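Long form salivary protein D7L1 (PDB 3DXL) binds and sequesters host biogenic amines, such as serotonin, histamine and noradrenaline, together with cysteinyl leukotrienes and leukotriene B4, thereby aiding blood feeding by female mosquitoes. Local coordinates at residues S87-Y92 with K121-N126; F68-I73 with A91-V96; Q74-A79 with K125-G130. All blocks are in the same frame, centred on the assembly; numbering follows the deposited sequence.

Contact 1. Residues S87-Y92 with K121-N126; sequences SKVEAY and KDTSKN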
# COMPACT_ATOMS: atom_id res chain seq x y z
N SER A 87 -25.76 -10.63 10.60
CA SER A 87 -26.59 -9.61 11.24
C SER A 87 -25.78 -8.39 11.68
O SER A 87 -26.24 -7.26 11.55
CB SER A 87 -27.39 -10.19 12.41
OG SER A 87 -26.54 -10.70 13.42
N LYS A 88 -24.57 -8.64 12.20
CA LYS A 88 -23.67 -7.59 12.67
C LYS A 88 -23.08 -6.80 11.50
O LYS A 88 -23.00 -5.58 11.55
CB LYS A 88 -22.59 -8.18 13.58
CG LYS A 88 -23.16 -8.72 14.89
CD LYS A 88 -22.11 -9.26 15.85
CE LYS A 88 -22.67 -9.41 17.27
NZ LYS A 88 -24.02 -10.03 17.32
N VAL A 89 -22.71 -7.50 10.43
CA VAL A 89 -22.22 -6.83 9.22
C VAL A 89 -23.31 -5.94 8.64
O VAL A 89 -23.05 -4.79 8.27
CB VAL A 89 -21.74 -7.85 8.17
CG1 VAL A 89 -21.40 -7.17 6.85
CG2 VAL A 89 -20.54 -8.61 8.71
N GLU A 90 -24.53 -6.47 8.58
CA GLU A 90 -25.66 -5.69 8.08
C GLU A 90 -25.95 -4.46 8.95
O GLU A 90 -26.23 -3.38 8.41
CB GLU A 90 -26.90 -6.58 7.89
CG GLU A 90 -26.75 -7.48 6.66
CD GLU A 90 -27.81 -8.55 6.51
OE1 GLU A 90 -28.56 -8.84 7.47
OE2 GLU A 90 -27.87 -9.12 5.39
N ALA A 91 -25.85 -4.60 10.27
CA ALA A 91 -26.06 -3.47 11.18
C ALA A 91 -25.01 -2.37 10.94
O ALA A 91 -25.33 -1.19 10.93
CB ALA A 91 -26.03 -3.93 12.63
N TYR A 92 -23.76 -2.78 10.69
CA TYR A 92 -22.67 -1.86 10.42
C TYR A 92 -22.89 -1.17 9.07
O TYR A 92 -22.80 0.06 8.97
CB TYR A 92 -21.34 -2.63 10.47
CG TYR A 92 -20.08 -1.90 10.03
CD1 TYR A 92 -19.88 -0.55 10.31
CD2 TYR A 92 -19.07 -2.59 9.36
CE1 TYR A 92 -18.71 0.09 9.91
CE2 TYR A 92 -17.90 -1.95 8.96
CZ TYR A 92 -17.73 -0.62 9.23
OH TYR A 92 -16.56 -0.01 8.83
N LYS A 121 -17.23 -1.20 16.42
CA LYS A 121 -15.78 -1.37 16.47
C LYS A 121 -15.34 -2.78 16.15
O LYS A 121 -14.54 -2.99 15.24
CB LYS A 121 -15.20 -0.92 17.82
CG LYS A 121 -13.67 -0.86 17.81
CD LYS A 121 -13.11 -0.16 19.04
CE LYS A 121 -13.12 1.35 18.87
NZ LYS A 121 -12.06 1.99 19.69
N ASP A 122 -15.86 -3.77 16.87
CA ASP A 122 -15.47 -5.16 16.65
C ASP A 122 -15.87 -5.67 15.27
O ASP A 122 -15.11 -6.40 14.64
CB ASP A 122 -16.05 -6.06 17.74
CG ASP A 122 -15.23 -6.02 19.01
OD1 ASP A 122 -13.99 -5.93 18.93
OD2 ASP A 122 -15.84 -6.11 20.09
N THR A 123 -17.05 -5.29 14.80
CA THR A 123 -17.51 -5.71 13.49
C THR A 123 -16.53 -5.22 12.42
O THR A 123 -16.07 -5.99 11.56
CB THR A 123 -18.91 -5.16 13.20
OG1 THR A 123 -19.80 -5.59 14.24
CG2 THR A 123 -19.43 -5.63 11.85
N SER A 124 -16.21 -3.93 12.48
CA SER A 124 -15.35 -3.31 11.47
C SER A 124 -13.89 -3.78 11.57
O SER A 124 -13.25 -4.06 10.56
CB SER A 124 -15.46 -1.79 11.54
OG SER A 124 -14.94 -1.29 12.74
N LYS A 125 -13.40 -3.89 12.80
CA LYS A 125 -12.04 -4.36 13.07
C LYS A 125 -11.86 -5.79 12.58
O LYS A 125 -10.86 -6.12 11.93
CB LYS A 125 -11.75 -4.25 14.56
CG LYS A 125 -10.33 -4.51 14.97
CD LYS A 125 -10.11 -4.03 16.40
CE LYS A 125 -8.64 -3.96 16.75
NZ LYS A 125 -8.07 -5.29 16.96
N ASN A 126 -12.82 -6.66 12.86
CA ASN A 126 -12.75 -8.03 12.37
C ASN A 126 -12.78 -8.12 10.85
O ASN A 126 -11.99 -8.85 10.24
CB ASN A 126 -13.87 -8.88 12.96
CG ASN A 126 -13.66 -9.19 14.43
OD1 ASN A 126 -12.66 -8.81 15.03
ND2 ASN A 126 -14.63 -9.88 15.02
O HOH W 1 -22.16 -4.43 13.92

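Contact 2. Residues F68-I73 with A91-V96; sequences FDASVI and AYANAV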
# COMPACT_ATOMS: atom_id res chain seq x y z
N PHE A 68 -20.76 8.90 2.57
CA PHE A 68 -20.29 7.58 2.92
C PHE A 68 -20.90 6.53 1.99
O PHE A 68 -21.92 6.79 1.33
CB PHE A 68 -20.59 7.29 4.39
CG PHE A 68 -19.81 8.17 5.33
CD1 PHE A 68 -18.57 7.76 5.82
CD2 PHE A 68 -20.28 9.43 5.69
CE1 PHE A 68 -17.84 8.56 6.66
CE2 PHE A 68 -19.56 10.25 6.54
CZ PHE A 68 -18.33 9.82 7.02
N ASP A 69 -20.26 5.37 1.91
CA ASP A 69 -20.63 4.31 0.97
C ASP A 69 -20.40 2.98 1.65
O ASP A 69 -19.27 2.63 1.99
CB ASP A 69 -19.77 4.44 -0.30
CG ASP A 69 -20.24 3.54 -1.43
OD1 ASP A 69 -21.02 2.60 -1.20
OD2 ASP A 69 -19.80 3.77 -2.58
N ALA A 70 -21.48 2.24 1.89
CA ALA A 70 -21.39 0.96 2.59
C ALA A 70 -21.06 -0.21 1.67
O ALA A 70 -20.91 -1.34 2.14
CB ALA A 70 -22.66 0.69 3.37
N SER A 71 -20.94 0.06 0.37
CA SER A 71 -20.72 -1.00 -0.61
C SER A 71 -19.49 -1.85 -0.28
O SER A 71 -19.52 -3.07 -0.42
CB SER A 71 -20.61 -0.43 -2.03
OG SER A 71 -21.76 0.32 -2.36
N VAL A 72 -18.41 -1.20 0.16
CA VAL A 72 -17.18 -1.92 0.48
C VAL A 72 -17.37 -2.91 1.64
O VAL A 72 -16.73 -3.95 1.67
CB VAL A 72 -15.97 -0.97 0.73
CG1 VAL A 72 -16.20 -0.08 1.94
CG2 VAL A 72 -14.68 -1.76 0.87
N ILE A 73 -18.28 -2.60 2.57
CA ILE A 73 -18.56 -3.50 3.68
C ILE A 73 -19.10 -4.84 3.17
O ILE A 73 -18.64 -5.90 3.58
CB ILE A 73 -19.52 -2.85 4.70
CG1 ILE A 73 -18.84 -1.65 5.36
CG2 ILE A 73 -19.99 -3.88 5.75
CD1 ILE A 73 -19.80 -0.75 6.12
N ALA A 91 -25.85 -4.60 10.27
CA ALA A 91 -26.06 -3.47 11.18
C ALA A 91 -25.01 -2.37 10.94
O ALA A 91 -25.33 -1.19 10.93
CB ALA A 91 -26.03 -3.93 12.63
N TYR A 92 -23.76 -2.78 10.69
CA TYR A 92 -22.67 -1.86 10.42
C TYR A 92 -22.89 -1.17 9.07
O TYR A 92 -22.80 0.06 8.97
CB TYR A 92 -21.34 -2.63 10.47
CG TYR A 92 -20.08 -1.90 10.03
CD1 TYR A 92 -19.88 -0.55 10.31
CD2 TYR A 92 -19.07 -2.59 9.36
CE1 TYR A 92 -18.71 0.09 9.91
CE2 TYR A 92 -17.90 -1.95 8.96
CZ TYR A 92 -17.73 -0.62 9.23
OH TYR A 92 -16.56 -0.01 8.83
N ALA A 93 -23.21 -1.95 8.04
CA ALA A 93 -23.48 -1.37 6.73
C ALA A 93 -24.65 -0.39 6.78
O ALA A 93 -24.59 0.70 6.20
CB ALA A 93 -23.75 -2.46 5.71
N ASN A 94 -25.71 -0.77 7.49
CA ASN A 94 -26.87 0.10 7.69
C ASN A 94 -26.51 1.43 8.35
O ASN A 94 -26.96 2.49 7.91
CB ASN A 94 -27.97 -0.61 8.49
CG ASN A 94 -28.69 -1.66 7.68
OD1 ASN A 94 -28.63 -1.67 6.45
ND2 ASN A 94 -29.39 -2.56 8.37
N ALA A 95 -25.69 1.38 9.40
CA ALA A 95 -25.24 2.60 10.08
C ALA A 95 -24.46 3.52 9.13
O ALA A 95 -24.64 4.74 9.15
CB ALA A 95 -24.42 2.26 11.31
N VAL A 96 -23.61 2.94 8.29
CA VAL A 96 -22.88 3.73 7.29
C VAL A 96 -23.83 4.32 6.24
O VAL A 96 -23.77 5.52 5.95
CB VAL A 96 -21.74 2.91 6.64
CG1 VAL A 96 -21.09 3.70 5.48
CG2 VAL A 96 -20.68 2.57 7.67

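Contact 3. Residues Q74-A79 with K125-G130; sequences QEQFKA and KNLFHG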
# COMPACT_ATOMS: atom_id res chain seq x y z
N GLN A 74 -20.06 -4.77 2.25
CA GLN A 74 -20.62 -5.99 1.66
C GLN A 74 -19.60 -6.73 0.78
O GLN A 74 -19.54 -7.95 0.81
CB GLN A 74 -21.91 -5.69 0.89
CG GLN A 74 -23.07 -5.15 1.76
CD GLN A 74 -23.51 -6.10 2.89
OE1 GLN A 74 -23.35 -7.32 2.81
NE2 GLN A 74 -24.08 -5.52 3.94
N GLU A 75 -18.79 -5.98 0.03
CA GLU A 75 -17.72 -6.58 -0.77
C GLU A 75 -16.73 -7.31 0.12
O GLU A 75 -16.30 -8.43 -0.17
CB GLU A 75 -17.00 -5.53 -1.62
CG GLU A 75 -17.75 -5.07 -2.85
CD GLU A 75 -18.10 -6.21 -3.80
OE1 GLU A 75 -17.21 -7.01 -4.13
OE2 GLU A 75 -19.28 -6.30 -4.19
N GLN A 76 -16.37 -6.66 1.23
CA GLN A 76 -15.43 -7.22 2.18
C GLN A 76 -15.95 -8.51 2.81
O GLN A 76 -15.23 -9.51 2.91
CB GLN A 76 -15.07 -6.18 3.24
CG GLN A 76 -13.89 -6.55 4.11
CD GLN A 76 -12.56 -6.52 3.39
OE1 GLN A 76 -12.47 -6.18 2.21
NE2 GLN A 76 -11.52 -6.90 4.10
N PHE A 77 -17.21 -8.49 3.24
CA PHE A 77 -17.82 -9.66 3.87
C PHE A 77 -18.00 -10.82 2.89
O PHE A 77 -17.84 -11.98 3.26
CB PHE A 77 -19.15 -9.24 4.52
CG PHE A 77 -19.85 -10.33 5.28
CD1 PHE A 77 -19.16 -11.17 6.15
CD2 PHE A 77 -21.23 -10.48 5.16
CE1 PHE A 77 -19.84 -12.17 6.86
CE2 PHE A 77 -21.91 -11.47 5.87
CZ PHE A 77 -21.22 -12.30 6.72
N LYS A 78 -18.33 -10.51 1.64
CA LYS A 78 -18.42 -11.52 0.59
C LYS A 78 -17.09 -12.26 0.41
O LYS A 78 -17.05 -13.48 0.26
CB LYS A 78 -18.87 -10.89 -0.72
CG LYS A 78 -19.02 -11.85 -1.88
CD LYS A 78 -19.48 -11.12 -3.13
CE LYS A 78 -19.92 -12.07 -4.22
NZ LYS A 78 -20.34 -11.33 -5.44
N ALA A 79 -16.00 -11.49 0.43
CA ALA A 79 -14.66 -12.05 0.28
C ALA A 79 -14.19 -12.79 1.53
O ALA A 79 -13.41 -13.74 1.44
CB ALA A 79 -13.67 -10.96 -0.08
N LYS A 125 -13.40 -3.89 12.80
CA LYS A 125 -12.04 -4.36 13.07
C LYS A 125 -11.86 -5.79 12.58
O LYS A 125 -10.86 -6.12 11.93
CB LYS A 125 -11.75 -4.25 14.56
CG LYS A 125 -10.33 -4.51 14.97
CD LYS A 125 -10.11 -4.03 16.40
CE LYS A 125 -8.64 -3.96 16.75
NZ LYS A 125 -8.07 -5.29 16.96
N ASN A 126 -12.82 -6.66 12.86
CA ASN A 126 -12.75 -8.03 12.37
C ASN A 126 -12.78 -8.12 10.85
O ASN A 126 -11.99 -8.85 10.24
CB ASN A 126 -13.87 -8.88 12.96
CG ASN A 126 -13.66 -9.19 14.43
OD1 ASN A 126 -12.66 -8.81 15.03
ND2 ASN A 126 -14.63 -9.88 15.02
N LEU A 127 -13.68 -7.36 10.23
CA LEU A 127 -13.89 -7.44 8.79
C LEU A 127 -12.71 -6.93 7.97
O LEU A 127 -12.44 -7.45 6.89
CB LEU A 127 -15.14 -6.64 8.42
CG LEU A 127 -15.82 -6.89 7.09
CD1 LEU A 127 -16.14 -8.36 6.91
CD2 LEU A 127 -17.11 -6.09 7.05
N PHE A 128 -12.06 -5.89 8.48
CA PHE A 128 -11.01 -5.20 7.75
C PHE A 128 -9.62 -5.52 8.28
O PHE A 128 -8.71 -4.69 8.21
CB PHE A 128 -11.31 -3.70 7.71
CG PHE A 128 -12.41 -3.35 6.77
CD1 PHE A 128 -12.19 -3.29 5.40
CD2 PHE A 128 -13.70 -3.12 7.25
CE1 PHE A 128 -13.21 -2.97 4.51
CE2 PHE A 128 -14.73 -2.81 6.37
CZ PHE A 128 -14.49 -2.73 5.00
N HIS A 129 -9.47 -6.74 8.78
CA HIS A 129 -8.15 -7.33 9.08
C HIS A 129 -7.41 -6.58 10.19
O HIS A 129 -6.18 -6.44 10.15
CB HIS A 129 -7.27 -7.47 7.82
CG HIS A 129 -7.96 -8.18 6.70
ND1 HIS A 129 -8.47 -9.46 6.83
CD2 HIS A 129 -8.21 -7.79 5.44
CE1 HIS A 129 -9.02 -9.82 5.69
NE2 HIS A 129 -8.87 -8.83 4.82
N GLY A 130 -8.18 -6.12 11.18
CA GLY A 130 -7.64 -5.50 12.38
C GLY A 130 -7.60 -6.43 13.57
O GLY A 130 -6.98 -6.10 14.58

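Contact 1. Residues S87-Y92 with K121-N126
Both Tyr92 and Thr123 reach across the gap through a group set anti to the backbone N: CG of Tyr92 (chi1 172°) and the methyl CG2 of Thr123, whose hydroxyl OG1 (chi1 -57°) is thereby left beside its own backbone N. The two side chains pass alongside, each heading for the other's helix. The Thr123 methyl rests against helix 86-97, with CG2 3.6 Å from Lys88 O and 3.8 Å from Tyr92 CB, and it also borders CA of Val89. The Tyr92 ring meanwhile reaches Ser124, whose CB lies 3.4 Å from Tyr92 OH and about as near to CZ; both Thr123 CG2 and Ser124 CB approach this ring obliquely. The short segments cross at -101° with their axes 9.6 Å apart, a nearly perpendicular helix pair in the N-terminal odorant-binding-protein-like domain, whose pocket takes lipids. Ser124 also touches Trp37, a leukotriene E4-binding residue, which places the contact beside that pocket. No direct hydrogen bond joins the two segments. A water links them instead, donating to Lys88 O at 2.8 Å and lying 2.6 Å from Thr123 OG1, so that the carbonyl, which already accepts from Tyr92 N within its helix, gains a second donor. Thr123 thus turns its methyl to helix 86-97 and its hydroxyl to the water. Lys88 brings only the root of its chain, CB standing 3.9 Å from Thr123 OG1, before the rest leads away into solvent. The phenol of Tyr92 finds its polar partners beyond the two segments, in the hydroxyl of Tyr113 and a bound glycerol, while Ser124 OG, set between its backbone N and carbonyl carbon, turns back to the carbonyl of His120.

Contact 2. Residues F68-I73 with A91-V96
This is a buried, largely apolar contact between the start of helix 71-79, with the residues that lead into it, and the middle and end of helix 86-97. No hydrogen bond crosses it. Ile73 carries the largest share: with CG1 beside its backbone N (chi1 -65°) and the chain extended beyond (chi2 166°), CD1 is delivered over the centre of one face of the Tyr92 ring, 3.7 Å from the centroid and 13° off the normal, a CH-pi contact. The same CD1 lies 3.8 Å from Val96 CG2, while the other branch of Ile73 places CG2 4.0 Å from Ala93 CB. Small residues let the backbones come close, Ala70 CB resting 3.4 Å from the carbonyl oxygen Ala93 O. Val96 spreads its two methyls, CG2 to Ile73 and CG1 to Phe68 CB at 3.8 Å; the Phe68 ring itself leads away, meeting Tyr61 edge-to-face. The turn is fixed from behind by Asp69, whose OD1 accepts from Ser71 N at 3.0 Å, from above the carboxylate plane, and from Ser71 OG through its syn lone pair. Helix 106-119 adds Val116 against Tyr92 and Val96. An aspartate-capped helix start packed on a following helix through alanine and branched side chains thus forms part of the all-helical core of this PBP/GOBP domain.

Contact 3. Residues Q74-A79 with K125-G130
Gln76 leaves helix 71-79 toward the end of helix 121-127. CB lies 3.9 Å from Phe128 CZ, near the rim of that ring. With CG anti to the backbone N, the next carbon runs alongside Leu127, CG to CG at 3.6 Å, and at the same time sits over one face of the Phe128 ring, offset toward the rim and 4.0 Å from its centroid, a CH-pi contact. The bend at chi2 (70°) then turns the amide along the phenyl, so that the two planes are only 12° apart and CD comes 3.8 Å from Phe128 CE1. At the tip, NE2 donates to Leu127 O at 3.0 Å. The bond is nearly straight (162°), lies in the plane of the amide and meets a lone pair in the carbonyl plane. Beyond the carbonyl stands the imidazole of His129, its NE2 3.4 Å from Gln76 NE2 and its plane turned steeply to the amide. OE1, the other arm of the amide, accepts from the backbone N of Phe4, and His129 NE2 is hydrogen-bonded to Phe4 O, so the N-terminal segment of the chain is drawn into the same polar cluster. Alongside, Leu127 lies roughly perpendicular to Phe77, CD1 resting 3.7 Å from Phe77 CA. From within the helix, Lys125 NZ reaches over to Gly130 O at 2.7 Å, from above the carbonyl plane; Gly130 binds leukotriene E4, and Trp37, another residue of that lipid site, touches Phe128. A buried glutamine amide thus has both its N and its O engaged by backbone groups, which fixes its rotation and holds it flat against Phe128, next to the N-terminal lipid pocket.

Overall arrangement
From the N terminus, the chain first enters residues 68-79, a lead-in followed by helix 71-79. Contact 2 closes the shortest loop, bringing helix 86-97 back onto the start of helix 71-79. Contact 1 then ties helix 86-97, where contact 2 finishes, to helix 121-127, which follows helix 106-119 in the chain. Contact 3 closes the longest loop, from the second half of helix 71-79 to the end of helix 121-127; it starts before contact 1 and ends on the same stretch, sharing Lys125 and Asn126 with it, and crosses contact 2. The three helices therefore meet pairwise, with Val89 touching both Ile73 and Phe77, on one side of the chain's centre beside the N-terminal lipid pocket.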